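Local coordinates for protein nigerythrin (Desulfovibrio vulgaris subsp. vulgaris, PDB 1YV1) that shows NADH peroxidase activity in vitro, working as a homodimer of the rubrerythrin family that carries rubredoxin-like iron and diiron centres, at residues Cys174-Tyr179 with Cys192-Asp197; Ala35-Glu40 with Gly78-Leu83; Ser110-Glu115 with Arg155-Tyr160. All coordinates share one frame; numbering follows the deposited sequence.

Interaction 1 (Cys174-Tyr179 with Cys192-Asp197). With FE2 (Fe (II) ion), chain E.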
ATOM      1  N   CYS A 174     -13.620 -10.546  -9.655  1.00  9.33           N
ATOM      2  CA  CYS A 174     -13.631 -11.973  -9.961  1.00  9.27           C
ATOM      3  C   CYS A 174     -14.538 -12.643  -8.931  1.00  9.32           C
ATOM      4  O   CYS A 174     -14.319 -12.511  -7.732  1.00  9.33           O
ATOM      5  CB  CYS A 174     -12.226 -12.563  -9.859  1.00  9.13           C
ATOM      6  SG  CYS A 174     -12.216 -14.358 -10.062  1.00  8.77           S
ATOM      7  N   PRO A 175     -15.563 -13.379  -9.390  1.00  9.33           N
ATOM      8  CA  PRO A 175     -16.500 -14.059  -8.488  1.00  9.33           C
ATOM      9  C   PRO A 175     -15.918 -15.223  -7.696  1.00  9.31           C
ATOM     10  O   PRO A 175     -16.505 -15.662  -6.707  1.00  9.45           O
ATOM     11  CB  PRO A 175     -17.606 -14.519  -9.431  1.00  9.36           C
ATOM     12  CG  PRO A 175     -16.839 -14.834 -10.686  1.00  9.31           C
ATOM     13  CD  PRO A 175     -15.902 -13.646 -10.800  1.00  9.38           C
ATOM     14  N   ILE A 176     -14.763 -15.709  -8.132  1.00  9.31           N
ATOM     15  CA  ILE A 176     -14.130 -16.849  -7.486  1.00  9.33           C
ATOM     16  C   ILE A 176     -13.149 -16.522  -6.360  1.00  9.21           C
ATOM     17  O   ILE A 176     -13.158 -17.186  -5.321  1.00  9.27           O
ATOM     18  CB  ILE A 176     -13.411 -17.729  -8.543  1.00  9.47           C
ATOM     19  CG1 ILE A 176     -14.420 -18.205  -9.595  1.00  9.68           C
ATOM     20  CG2 ILE A 176     -12.749 -18.920  -7.880  1.00  9.57           C
ATOM     21  CD1 ILE A 176     -15.580 -18.990  -9.020  1.00  9.88           C
ATOM     22  N   CYS A 177     -12.325 -15.492  -6.541  1.00  9.04           N
ATOM     23  CA  CYS A 177     -11.328 -15.166  -5.526  1.00  8.85           C
ATOM     24  C   CYS A 177     -11.351 -13.744  -4.979  1.00  8.78           C
ATOM     25  O   CYS A 177     -10.651 -13.442  -4.018  1.00  8.79           O
ATOM     26  CB  CYS A 177      -9.932 -15.457  -6.075  1.00  8.81           C
ATOM     27  SG  CYS A 177      -9.436 -14.333  -7.395  1.00  8.63           S
ATOM     28  N   GLY A 178     -12.134 -12.866  -5.590  1.00  8.77           N
ATOM     29  CA  GLY A 178     -12.187 -11.501  -5.096  1.00  8.74           C
ATOM     30  C   GLY A 178     -11.166 -10.561  -5.710  1.00  8.77           C
ATOM     31  O   GLY A 178     -10.992  -9.434  -5.246  1.00  8.59           O
ATOM     32  N   TYR A 179     -10.470 -11.019  -6.740  1.00  8.88           N
ATOM     33  CA  TYR A 179      -9.503 -10.173  -7.421  1.00  9.02           C
ATOM     34  C   TYR A 179     -10.270  -9.006  -8.034  1.00  9.11           C
ATOM     35  O   TYR A 179     -11.408  -9.173  -8.466  1.00  9.05           O
ATOM     36  CB  TYR A 179      -8.807 -10.962  -8.532  1.00  9.17           C
ATOM     37  CG  TYR A 179      -8.021 -10.108  -9.502  1.00  9.47           C
ATOM     38  CD1 TYR A 179      -6.793  -9.555  -9.141  1.00  9.56           C
ATOM     39  CD2 TYR A 179      -8.509  -9.848 -10.785  1.00  9.60           C
ATOM     40  CE1 TYR A 179      -6.065  -8.769 -10.035  1.00  9.76           C
ATOM     41  CE2 TYR A 179      -7.792  -9.062 -11.687  1.00  9.85           C
ATOM     42  CZ  TYR A 179      -6.570  -8.529 -11.305  1.00  9.89           C
ATOM     43  OH  TYR A 179      -5.840  -7.766 -12.187  1.00 10.45           O
ATOM     44  N   CYS A 192      -6.761 -16.798 -10.146  1.00 12.00           N
ATOM     45  CA  CYS A 192      -7.385 -18.096 -10.406  1.00 12.31           C
ATOM     46  C   CYS A 192      -7.654 -18.404 -11.880  1.00 12.70           C
ATOM     47  O   CYS A 192      -8.219 -19.454 -12.201  1.00 12.76           O
ATOM     48  CB  CYS A 192      -8.694 -18.216  -9.621  1.00 12.11           C
ATOM     49  SG  CYS A 192     -10.026 -17.154 -10.229  1.00 11.39           S
ATOM     50  N   PHE A 193      -7.258 -17.492 -12.763  1.00 13.18           N
ATOM     51  CA  PHE A 193      -7.424 -17.653 -14.211  1.00 13.67           C
ATOM     52  C   PHE A 193      -8.856 -17.568 -14.738  1.00 13.98           C
ATOM     53  O   PHE A 193      -9.119 -17.886 -15.901  1.00 14.04           O
ATOM     54  CB  PHE A 193      -6.783 -18.971 -14.671  1.00 13.78           C
ATOM     55  CG  PHE A 193      -5.277 -18.940 -14.701  1.00 13.94           C
ATOM     56  CD1 PHE A 193      -4.571 -17.866 -14.164  1.00 13.97           C
ATOM     57  CD2 PHE A 193      -4.563 -19.991 -15.266  1.00 13.96           C
ATOM     58  CE1 PHE A 193      -3.178 -17.840 -14.190  1.00 14.05           C
ATOM     59  CE2 PHE A 193      -3.170 -19.976 -15.298  1.00 14.04           C
ATOM     60  CZ  PHE A 193      -2.476 -18.900 -14.759  1.00 14.03           C
ATOM     61  N   ARG A 194      -9.775 -17.129 -13.891  1.00 14.38           N
ATOM     62  CA  ARG A 194     -11.168 -16.985 -14.290  1.00 14.80           C
ATOM     63  C   ARG A 194     -11.256 -16.006 -15.462  1.00 15.01           C
ATOM     64  O   ARG A 194     -10.741 -14.895 -15.389  1.00 14.86           O
ATOM     65  CB  ARG A 194     -11.987 -16.445 -13.116  1.00 15.04           C
ATOM     66  CG  ARG A 194     -13.492 -16.448 -13.329  1.00 15.40           C
ATOM     67  CD  ARG A 194     -14.028 -17.863 -13.316  1.00 15.74           C
ATOM     68  NE  ARG A 194     -15.479 -17.900 -13.161  1.00 16.16           N
ATOM     69  CZ  ARG A 194     -16.164 -19.009 -12.905  1.00 16.28           C
ATOM     70  NH1 ARG A 194     -15.523 -20.165 -12.780  1.00 16.52           N
ATOM     71  NH2 ARG A 194     -17.483 -18.965 -12.766  1.00 16.48           N
ATOM     72  N   PRO A 195     -11.893 -16.417 -16.572  1.00 15.28           N
ATOM     73  CA  PRO A 195     -12.017 -15.524 -17.728  1.00 15.59           C
ATOM     74  C   PRO A 195     -12.798 -14.257 -17.377  1.00 15.92           C
ATOM     75  O   PRO A 195     -13.700 -14.280 -16.538  1.00 15.97           O
ATOM     76  CB  PRO A 195     -12.743 -16.391 -18.751  1.00 15.50           C
ATOM     77  CG  PRO A 195     -12.224 -17.760 -18.437  1.00 15.43           C
ATOM     78  CD  PRO A 195     -12.292 -17.790 -16.926  1.00 15.36           C
ATOM     79  N   LYS A 196     -12.448 -13.159 -18.036  1.00 16.38           N
ATOM     80  CA  LYS A 196     -13.084 -11.866 -17.808  1.00 16.83           C
ATOM     81  C   LYS A 196     -14.603 -11.851 -17.998  1.00 17.06           C
ATOM     82  O   LYS A 196     -15.307 -11.073 -17.350  1.00 17.04           O
ATOM     83  CB  LYS A 196     -12.441 -10.824 -18.729  1.00 17.02           C
ATOM     84  CG  LYS A 196     -13.081  -9.447 -18.681  1.00 17.32           C
ATOM     85  CD  LYS A 196     -12.434  -8.516 -19.691  1.00 17.60           C
ATOM     86  CE  LYS A 196     -13.094  -7.145 -19.684  1.00 17.79           C
ATOM     87  NZ  LYS A 196     -12.576  -6.285 -20.787  1.00 18.01           N
ATOM     88  N   ASP A 197     -15.112 -12.720 -18.867  1.00 17.32           N
ATOM     89  CA  ASP A 197     -16.546 -12.755 -19.151  1.00 17.53           C
ATOM     90  C   ASP A 197     -17.474 -13.042 -17.971  1.00 17.38           C
ATOM     91  O   ASP A 197     -18.653 -12.687 -18.021  1.00 17.46           O
ATOM     92  CB  ASP A 197     -16.842 -13.749 -20.284  1.00 18.06           C
ATOM     93  CG  ASP A 197     -16.607 -15.187 -19.880  1.00 18.43           C
ATOM     94  OD1 ASP A 197     -15.457 -15.532 -19.538  1.00 18.93           O
ATOM     95  OD2 ASP A 197     -17.575 -15.977 -19.904  1.00 18.87           O
TER
HETATM   96 FE   FE2 E 303     -10.042 -14.983  -9.511  1.00  8.38          FE
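Cys192 opens the second segment by reaching over to the iron: its SG binds the ferrous ion at 2.3 Å, sharing it with Cys174 SG and Cys177 SG of the facing loop. The sulfurs sit close around the metal, Cys174 SG and Cys192 SG 3.6 Å apart, and Ile176 CB leans on Cys192 SG at 3.8 Å. Arg194 comes next. Its backbone N gives a weak hydrogen bond back to Cys192 SG, while Ile176 N donates a firmer one to Cys174 SG, so N-H groups point at the thiolates and would help to spread their negative charge. The Arg194 CB lies against Cys174 SG at 3.7 Å. From there CG is anti to the backbone N (chi1 -171°), and the chain bends at chi2 and crosses Ile176 at about a right angle. Ile176 CG1 thus covers one face of the guanidinium, 3.7 Å from Arg194 NE, while the same NE is hydrogen-bonded to Thr198 OG1. Beyond Arg194 the chain departs toward strand 200-201. With Cys189 as fourth ligand, the two Cys-x-x-Cys loops form the mononuclear site of a rubredoxin-like domain, one iron held by four cysteine thiolates.

Interaction 2 (Ala35-Glu40 with Gly78-Leu83). With FE2 (Fe (II) ion), chain C.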
ATOM      1  N   ALA A  35     -11.873 -16.916  12.847  1.00 10.52           N
ATOM      2  CA  ALA A  35     -11.255 -15.617  13.085  1.00 10.44           C
ATOM      3  C   ALA A  35     -11.189 -14.837  11.775  1.00 10.32           C
ATOM      4  O   ALA A  35     -11.409 -13.624  11.750  1.00 10.39           O
ATOM      5  CB  ALA A  35      -9.855 -15.798  13.666  1.00 10.40           C
ATOM      6  N   ALA A  36     -10.888 -15.539  10.688  1.00 10.15           N
ATOM      7  CA  ALA A  36     -10.805 -14.896   9.382  1.00 10.03           C
ATOM      8  C   ALA A  36     -12.183 -14.378   8.977  1.00  9.97           C
ATOM      9  O   ALA A  36     -12.315 -13.252   8.503  1.00  9.91           O
ATOM     10  CB  ALA A  36     -10.280 -15.878   8.347  1.00 10.02           C
ATOM     11  N   ILE A  37     -13.211 -15.198   9.171  1.00  9.86           N
ATOM     12  CA  ILE A  37     -14.567 -14.787   8.827  1.00  9.82           C
ATOM     13  C   ILE A  37     -14.960 -13.538   9.613  1.00  9.85           C
ATOM     14  O   ILE A  37     -15.570 -12.617   9.066  1.00  9.88           O
ATOM     15  CB  ILE A  37     -15.577 -15.918   9.106  1.00  9.66           C
ATOM     16  CG1 ILE A  37     -15.395 -17.027   8.071  1.00  9.60           C
ATOM     17  CG2 ILE A  37     -17.005 -15.380   9.063  1.00  9.74           C
ATOM     18  CD1 ILE A  37     -16.201 -18.274   8.367  1.00  9.54           C
ATOM     19  N   ALA A  38     -14.606 -13.505  10.894  1.00 10.00           N
ATOM     20  CA  ALA A  38     -14.920 -12.353  11.732  1.00 10.07           C
ATOM     21  C   ALA A  38     -14.232 -11.116  11.156  1.00 10.11           C
ATOM     22  O   ALA A  38     -14.830 -10.042  11.070  1.00 10.31           O
ATOM     23  CB  ALA A  38     -14.454 -12.601  13.165  1.00 10.20           C
ATOM     24  N   GLY A  39     -12.973 -11.279  10.759  1.00 10.08           N
ATOM     25  CA  GLY A  39     -12.230 -10.169  10.186  1.00  9.98           C
ATOM     26  C   GLY A  39     -12.807  -9.723   8.854  1.00  9.93           C
ATOM     27  O   GLY A  39     -12.887  -8.527   8.571  1.00  9.98           O
ATOM     28  N   GLU A  40     -13.205 -10.693   8.036  1.00  9.91           N
ATOM     29  CA  GLU A  40     -13.788 -10.416   6.727  1.00  9.88           C
ATOM     30  C   GLU A  40     -15.114  -9.683   6.893  1.00  9.86           C
ATOM     31  O   GLU A  40     -15.444  -8.779   6.122  1.00  9.92           O
ATOM     32  CB  GLU A  40     -14.009 -11.703   5.935  1.00  9.88           C
ATOM     33  CG  GLU A  40     -12.746 -12.444   5.558  1.00  9.85           C
ATOM     34  CD  GLU A  40     -12.064 -11.805   4.363  1.00  9.78           C
ATOM     35  OE1 GLU A  40     -12.722 -11.017   3.663  1.00  9.64           O
ATOM     36  OE2 GLU A  40     -10.874 -12.108   4.131  1.00  9.76           O
ATOM     37  N   GLY A  78     -17.732 -16.413   1.963  1.00 10.34           N
ATOM     38  CA  GLY A  78     -18.401 -17.580   1.417  1.00 10.64           C
ATOM     39  C   GLY A  78     -17.483 -18.787   1.349  1.00 10.81           C
ATOM     40  O   GLY A  78     -17.885 -19.906   1.672  1.00 10.85           O
ATOM     41  N   LEU A  79     -16.243 -18.562   0.930  1.00 11.01           N
ATOM     42  CA  LEU A  79     -15.269 -19.642   0.812  1.00 11.20           C
ATOM     43  C   LEU A  79     -14.915 -20.228   2.172  1.00 11.29           C
ATOM     44  O   LEU A  79     -14.841 -21.446   2.336  1.00 11.35           O
ATOM     45  CB  LEU A  79     -13.988 -19.134   0.142  1.00 11.33           C
ATOM     46  CG  LEU A  79     -14.082 -18.609  -1.293  1.00 11.44           C
ATOM     47  CD1 LEU A  79     -12.727 -18.070  -1.730  1.00 11.50           C
ATOM     48  CD2 LEU A  79     -14.537 -19.722  -2.215  1.00 11.58           C
ATOM     49  N   GLU A  80     -14.697 -19.354   3.146  1.00 11.36           N
ATOM     50  CA  GLU A  80     -14.324 -19.786   4.486  1.00 11.54           C
ATOM     51  C   GLU A  80     -15.495 -20.406   5.243  1.00 11.76           C
ATOM     52  O   GLU A  80     -15.323 -21.378   5.977  1.00 11.66           O
ATOM     53  CB  GLU A  80     -13.733 -18.592   5.245  1.00 11.33           C
ATOM     54  CG  GLU A  80     -12.588 -17.954   4.457  1.00 11.12           C
ATOM     55  CD  GLU A  80     -12.034 -16.683   5.073  1.00 10.95           C
ATOM     56  OE1 GLU A  80     -12.773 -15.971   5.781  1.00 10.87           O
ATOM     57  OE2 GLU A  80     -10.845 -16.386   4.816  1.00 10.66           O
ATOM     58  N   TYR A  81     -16.687 -19.853   5.045  1.00 12.14           N
ATOM     59  CA  TYR A  81     -17.880 -20.366   5.708  1.00 12.52           C
ATOM     60  C   TYR A  81     -18.193 -21.777   5.227  1.00 12.81           C
ATOM     61  O   TYR A  81     -18.574 -22.637   6.018  1.00 12.75           O
ATOM     62  CB  TYR A  81     -19.076 -19.452   5.432  1.00 12.70           C
ATOM     63  CG  TYR A  81     -20.401 -20.040   5.859  1.00 12.95           C
ATOM     64  CD1 TYR A  81     -20.730 -20.172   7.209  1.00 13.04           C
ATOM     65  CD2 TYR A  81     -21.314 -20.492   4.910  1.00 13.10           C
ATOM     66  CE1 TYR A  81     -21.943 -20.743   7.598  1.00 13.20           C
ATOM     67  CE2 TYR A  81     -22.520 -21.063   5.286  1.00 13.30           C
ATOM     68  CZ  TYR A  81     -22.830 -21.186   6.624  1.00 13.29           C
ATOM     69  OH  TYR A  81     -24.033 -21.755   6.978  1.00 13.60           O
ATOM     70  N   ALA A  82     -18.040 -22.015   3.928  1.00 13.09           N
ATOM     71  CA  ALA A  82     -18.310 -23.335   3.369  1.00 13.45           C
ATOM     72  C   ALA A  82     -17.476 -24.393   4.085  1.00 13.76           C
ATOM     73  O   ALA A  82     -17.960 -25.484   4.384  1.00 13.72           O
ATOM     74  CB  ALA A  82     -18.001 -23.348   1.878  1.00 13.49           C
ATOM     75  N   LEU A  83     -16.218 -24.067   4.364  0.50 13.81           N
ATOM     76  CA  LEU A  83     -15.330 -25.000   5.046  0.50 14.02           C
ATOM     77  C   LEU A  83     -15.694 -25.155   6.517  0.50 14.17           C
ATOM     78  O   LEU A  83     -15.757 -26.272   7.032  0.50 14.20           O
ATOM     79  CB  LEU A  83     -13.872 -24.541   4.929  0.50 14.03           C
ATOM     80  CG  LEU A  83     -13.240 -24.518   3.536  0.50 14.04           C
ATOM     81  CD1 LEU A  83     -11.753 -24.231   3.680  0.50 14.06           C
ATOM     82  CD2 LEU A  83     -13.452 -25.853   2.834  0.50 14.08           C
TER
HETATM   83 FE   FE2 C 301     -10.925 -10.625   2.363  1.00  8.25          FE
HETATM   84  O   HOH W   1     -10.511  -9.225   4.217  1.00 16.77           O
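Ile37 and Glu80 make the tight part of this contact, their side chains lying alongside each other and pointing opposite ways as two nearly antiparallel helices cross at -150°, their axes 9.6 Å apart. Ile37 CG1 rests on Glu80 CB at 3.6 Å, and the tip of the isoleucine, CD1, reaches the backbone of the next residue, 3.7 Å from Tyr81 N. Glu80 itself is stretched out beyond CG, which carries its carboxylate across to the first helix. There OE1 lies 3.5 Å from Glu40 CG and just as near Ile37 N, which makes no hydrogen bond to it, and the methyl of Ala36 touches both carboxylate oxygens.

Glu40 is bent at chi2 (-79°), and this turns its carboxylate onto the ferrous ion, which it chelates through OE1 at 2.2 Å and OE2 at 2.3 Å, with a water also on the metal. The planes of the two carboxylates stand 81° apart, and Glu40 OE2 and Glu80 OE2 come within 4.3 Å of each other. Tyr123 OH hydrogen-bonds to both of these oxygens, linking Glu80 to the iron ligand Glu40 as a second-shell group.

The packing thins out on the Tyr81 side: Ile37 CD1 meets Tyr81 CB at 4.3 Å, and the phenol turns out of the contact, partly exposed, with Tyr91 against it. The buried side belongs to a ferritin-like four-helix bundle, where Glu73, His76 and Glu149 complete this half of the diiron site.

Interaction 3 (Ser110-Glu115 with Arg155-Tyr160). With FE2 (Fe (II) ion), chain D.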
ATOM      1  N   SER A 110      -6.847   3.477   5.737  1.00  7.54           N
ATOM      2  CA  SER A 110      -7.296   2.505   6.731  1.00  7.77           C
ATOM      3  C   SER A 110      -7.516   1.165   6.038  1.00  7.69           C
ATOM      4  O   SER A 110      -7.152   0.107   6.563  1.00  7.76           O
ATOM      5  CB  SER A 110      -8.607   2.963   7.378  1.00  8.02           C
ATOM      6  OG  SER A 110      -9.060   2.004   8.319  1.00  8.65           O
ATOM      7  N   GLY A 111      -8.120   1.221   4.853  1.00  7.68           N
ATOM      8  CA  GLY A 111      -8.366   0.011   4.088  1.00  7.75           C
ATOM      9  C   GLY A 111      -7.061  -0.663   3.712  1.00  7.73           C
ATOM     10  O   GLY A 111      -6.893  -1.861   3.925  1.00  7.86           O
ATOM     11  N   ALA A 112      -6.132   0.110   3.157  1.00  7.71           N
ATOM     12  CA  ALA A 112      -4.839  -0.432   2.751  1.00  7.74           C
ATOM     13  C   ALA A 112      -4.118  -1.092   3.922  1.00  7.80           C
ATOM     14  O   ALA A 112      -3.546  -2.170   3.776  1.00  7.86           O
ATOM     15  CB  ALA A 112      -3.975   0.674   2.162  1.00  7.79           C
ATOM     16  N   ASN A 113      -4.144  -0.445   5.083  1.00  7.84           N
ATOM     17  CA  ASN A 113      -3.475  -0.984   6.257  1.00  7.92           C
ATOM     18  C   ASN A 113      -4.044  -2.341   6.667  1.00  7.75           C
ATOM     19  O   ASN A 113      -3.293  -3.248   7.031  1.00  7.66           O
ATOM     20  CB  ASN A 113      -3.562   0.023   7.412  1.00  8.43           C
ATOM     21  CG  ASN A 113      -2.616   1.209   7.222  1.00  8.82           C
ATOM     22  OD1 ASN A 113      -2.772   2.255   7.850  1.00  9.68           O
ATOM     23  ND2 ASN A 113      -1.624   1.039   6.356  1.00  9.23           N
ATOM     24  N   GLY A 114      -5.364  -2.487   6.601  1.00  7.61           N
ATOM     25  CA  GLY A 114      -5.972  -3.757   6.964  1.00  7.43           C
ATOM     26  C   GLY A 114      -5.614  -4.844   5.965  1.00  7.33           C
ATOM     27  O   GLY A 114      -5.314  -5.979   6.344  1.00  7.46           O
ATOM     28  N   GLU A 115      -5.649  -4.490   4.683  1.00  7.18           N
ATOM     29  CA  GLU A 115      -5.318  -5.422   3.609  1.00  6.98           C
ATOM     30  C   GLU A 115      -3.886  -5.917   3.774  1.00  6.84           C
ATOM     31  O   GLU A 115      -3.601  -7.099   3.604  1.00  6.78           O
ATOM     32  CB  GLU A 115      -5.447  -4.737   2.246  1.00  6.95           C
ATOM     33  CG  GLU A 115      -6.830  -4.192   1.940  1.00  6.99           C
ATOM     34  CD  GLU A 115      -7.869  -5.278   1.681  1.00  7.10           C
ATOM     35  OE1 GLU A 115      -7.494  -6.460   1.541  1.00  6.93           O
ATOM     36  OE2 GLU A 115      -9.072  -4.950   1.624  1.00  7.25           O
ATOM     37  N   ARG A 155      -4.831  -1.389  -4.993  1.00  6.75           N
ATOM     38  CA  ARG A 155      -5.930  -0.620  -5.572  1.00  6.96           C
ATOM     39  C   ARG A 155      -6.259   0.592  -4.704  1.00  6.86           C
ATOM     40  O   ARG A 155      -6.542   1.678  -5.214  1.00  6.99           O
ATOM     41  CB  ARG A 155      -7.175  -1.499  -5.725  1.00  7.39           C
ATOM     42  CG  ARG A 155      -7.076  -2.541  -6.836  1.00  8.21           C
ATOM     43  CD  ARG A 155      -7.724  -2.046  -8.122  1.00  8.98           C
ATOM     44  NE  ARG A 155      -7.182  -0.767  -8.567  1.00  9.85           N
ATOM     45  CZ  ARG A 155      -6.019  -0.622  -9.194  1.00 10.11           C
ATOM     46  NH1 ARG A 155      -5.271  -1.683  -9.458  1.00 10.56           N
ATOM     47  NH2 ARG A 155      -5.608   0.589  -9.555  1.00 10.43           N
ATOM     48  N   TYR A 156      -6.218   0.405  -3.390  1.00  6.82           N
ATOM     49  CA  TYR A 156      -6.509   1.496  -2.469  1.00  6.78           C
ATOM     50  C   TYR A 156      -5.433   2.582  -2.532  1.00  6.77           C
ATOM     51  O   TYR A 156      -5.745   3.775  -2.490  1.00  6.68           O
ATOM     52  CB  TYR A 156      -6.651   0.952  -1.042  1.00  6.76           C
ATOM     53  CG  TYR A 156      -7.993   0.287  -0.762  1.00  6.85           C
ATOM     54  CD1 TYR A 156      -8.107  -0.713   0.203  1.00  6.89           C
ATOM     55  CD2 TYR A 156      -9.153   0.696  -1.422  1.00  6.88           C
ATOM     56  CE1 TYR A 156      -9.343  -1.287   0.507  1.00  6.98           C
ATOM     57  CE2 TYR A 156     -10.396   0.130  -1.125  1.00  6.92           C
ATOM     58  CZ  TYR A 156     -10.484  -0.858  -0.159  1.00  6.87           C
ATOM     59  OH  TYR A 156     -11.716  -1.393   0.159  1.00  7.15           O
ATOM     60  N   LEU A 157      -4.168   2.182  -2.643  1.00  6.89           N
ATOM     61  CA  LEU A 157      -3.098   3.172  -2.727  1.00  6.97           C
ATOM     62  C   LEU A 157      -3.151   3.911  -4.059  1.00  6.95           C
ATOM     63  O   LEU A 157      -2.861   5.101  -4.120  1.00  6.80           O
ATOM     64  CB  LEU A 157      -1.724   2.519  -2.543  1.00  7.35           C
ATOM     65  CG  LEU A 157      -1.009   2.776  -1.210  1.00  7.78           C
ATOM     66  CD1 LEU A 157      -0.722   4.268  -1.057  1.00  8.04           C
ATOM     67  CD2 LEU A 157      -1.855   2.273  -0.059  1.00  7.91           C
ATOM     68  N   ALA A 158      -3.526   3.214  -5.127  1.00  6.83           N
ATOM     69  CA  ALA A 158      -3.616   3.861  -6.430  1.00  6.87           C
ATOM     70  C   ALA A 158      -4.709   4.925  -6.385  1.00  6.88           C
ATOM     71  O   ALA A 158      -4.531   6.032  -6.894  1.00  6.97           O
ATOM     72  CB  ALA A 158      -3.921   2.837  -7.511  1.00  6.87           C
ATOM     73  N   ALA A 159      -5.836   4.585  -5.762  1.00  6.95           N
ATOM     74  CA  ALA A 159      -6.958   5.509  -5.643  1.00  6.91           C
ATOM     75  C   ALA A 159      -6.588   6.713  -4.779  1.00  6.96           C
ATOM     76  O   ALA A 159      -7.017   7.836  -5.042  1.00  7.01           O
ATOM     77  CB  ALA A 159      -8.169   4.790  -5.046  1.00  7.03           C
ATOM     78  N   TYR A 160      -5.790   6.469  -3.743  1.00  6.88           N
ATOM     79  CA  TYR A 160      -5.345   7.527  -2.844  1.00  6.86           C
ATOM     80  C   TYR A 160      -4.454   8.507  -3.614  1.00  7.04           C
ATOM     81  O   TYR A 160      -4.611   9.720  -3.501  1.00  6.92           O
ATOM     82  CB  TYR A 160      -4.563   6.906  -1.683  1.00  6.67           C
ATOM     83  CG  TYR A 160      -4.014   7.876  -0.658  1.00  6.45           C
ATOM     84  CD1 TYR A 160      -4.776   8.271   0.444  1.00  6.38           C
ATOM     85  CD2 TYR A 160      -2.703   8.347  -0.755  1.00  6.30           C
ATOM     86  CE1 TYR A 160      -4.238   9.101   1.432  1.00  6.37           C
ATOM     87  CE2 TYR A 160      -2.160   9.175   0.221  1.00  6.35           C
ATOM     88  CZ  TYR A 160      -2.931   9.545   1.314  1.00  6.31           C
ATOM     89  OH  TYR A 160      -2.382  10.340   2.295  1.00  6.19           O
TER
HETATM   90 FE   FE2 D 302      -9.495  -7.231   1.091  1.00  8.51          FE
HETATM   91  O   HOH W   2      -9.632  -7.093   3.345  1.00 14.67           O
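Helices 110-115 and 155-160 run nearly antiparallel, crossing at -158° with their axes 9.1 Å apart, and the backbones come nearest at Ala112 and Tyr156, whose CA atoms are 5.8 Å apart. The closeness goes with the small residues Gly111 and Ala112 at this point. The ring of Tyr156 lies directly on the bare backbone of Gly111, its CD1 3.7 Å from Gly111 C. The same ring carbon, CD1, also lies 3.6 Å from Ala112 N. Tyr156 CG stands opposite its own carbonyl carbon (chi1 -78°), and from there the ring extends along the helix turn that holds Gly111, toward the iron site.

Farther along the same side of the ring, CE1 meets Glu115, the two side chains crossing at about a right angle. Tyr156 CE1 is 3.8 Å from Glu115 OE2, and the carboxylate and ring planes are inclined at 53°. A bend at chi2 folds the glutamate onto the ferrous ion, which it chelates through OE1 at 2.2 Å and OE2 at 2.4 Å; a water is bound there too. Glu115 OE2 is also hydrogen-bonded to Tyr47 OH, a second hold beside the chelation that probably helps to set the carboxylate.

On the other flank Ala112 CB fits against Leu157 CD2 at 3.5 Å, a snug contact for two carbons.

Glu73, Glu149 and His152 complete the iron's protein ligands. Helix 60-87 backs Tyr156 with Leu65 and Thr69, and the ring of Tyr47 meets it edge-to-face. Leu157 packs on Ala153 of the second subunit, while Arg155 reaches strand 180-182.

How the interactions relate
From the N terminus, interaction 2 comes first: it closes the hairpin of helices 29-56 and 60-87. Interaction 3 then does the same for helices 104-132 and 136-161, and interaction 1 pins together the two iron-binding loops of the C-terminal rubredoxin-like part. The three are in series, so none nests within or crosses another. Interactions 2 and 3 lie on opposite sides of the chain's centre, about 21 Å apart between centres, each supplying a ligand to one iron of the diiron pair. Interaction 1 touches interaction 2, where Ile176 O packs on Leu79 CD1 at 3.7 Å, bringing the rubredoxin-like loops onto the bundle.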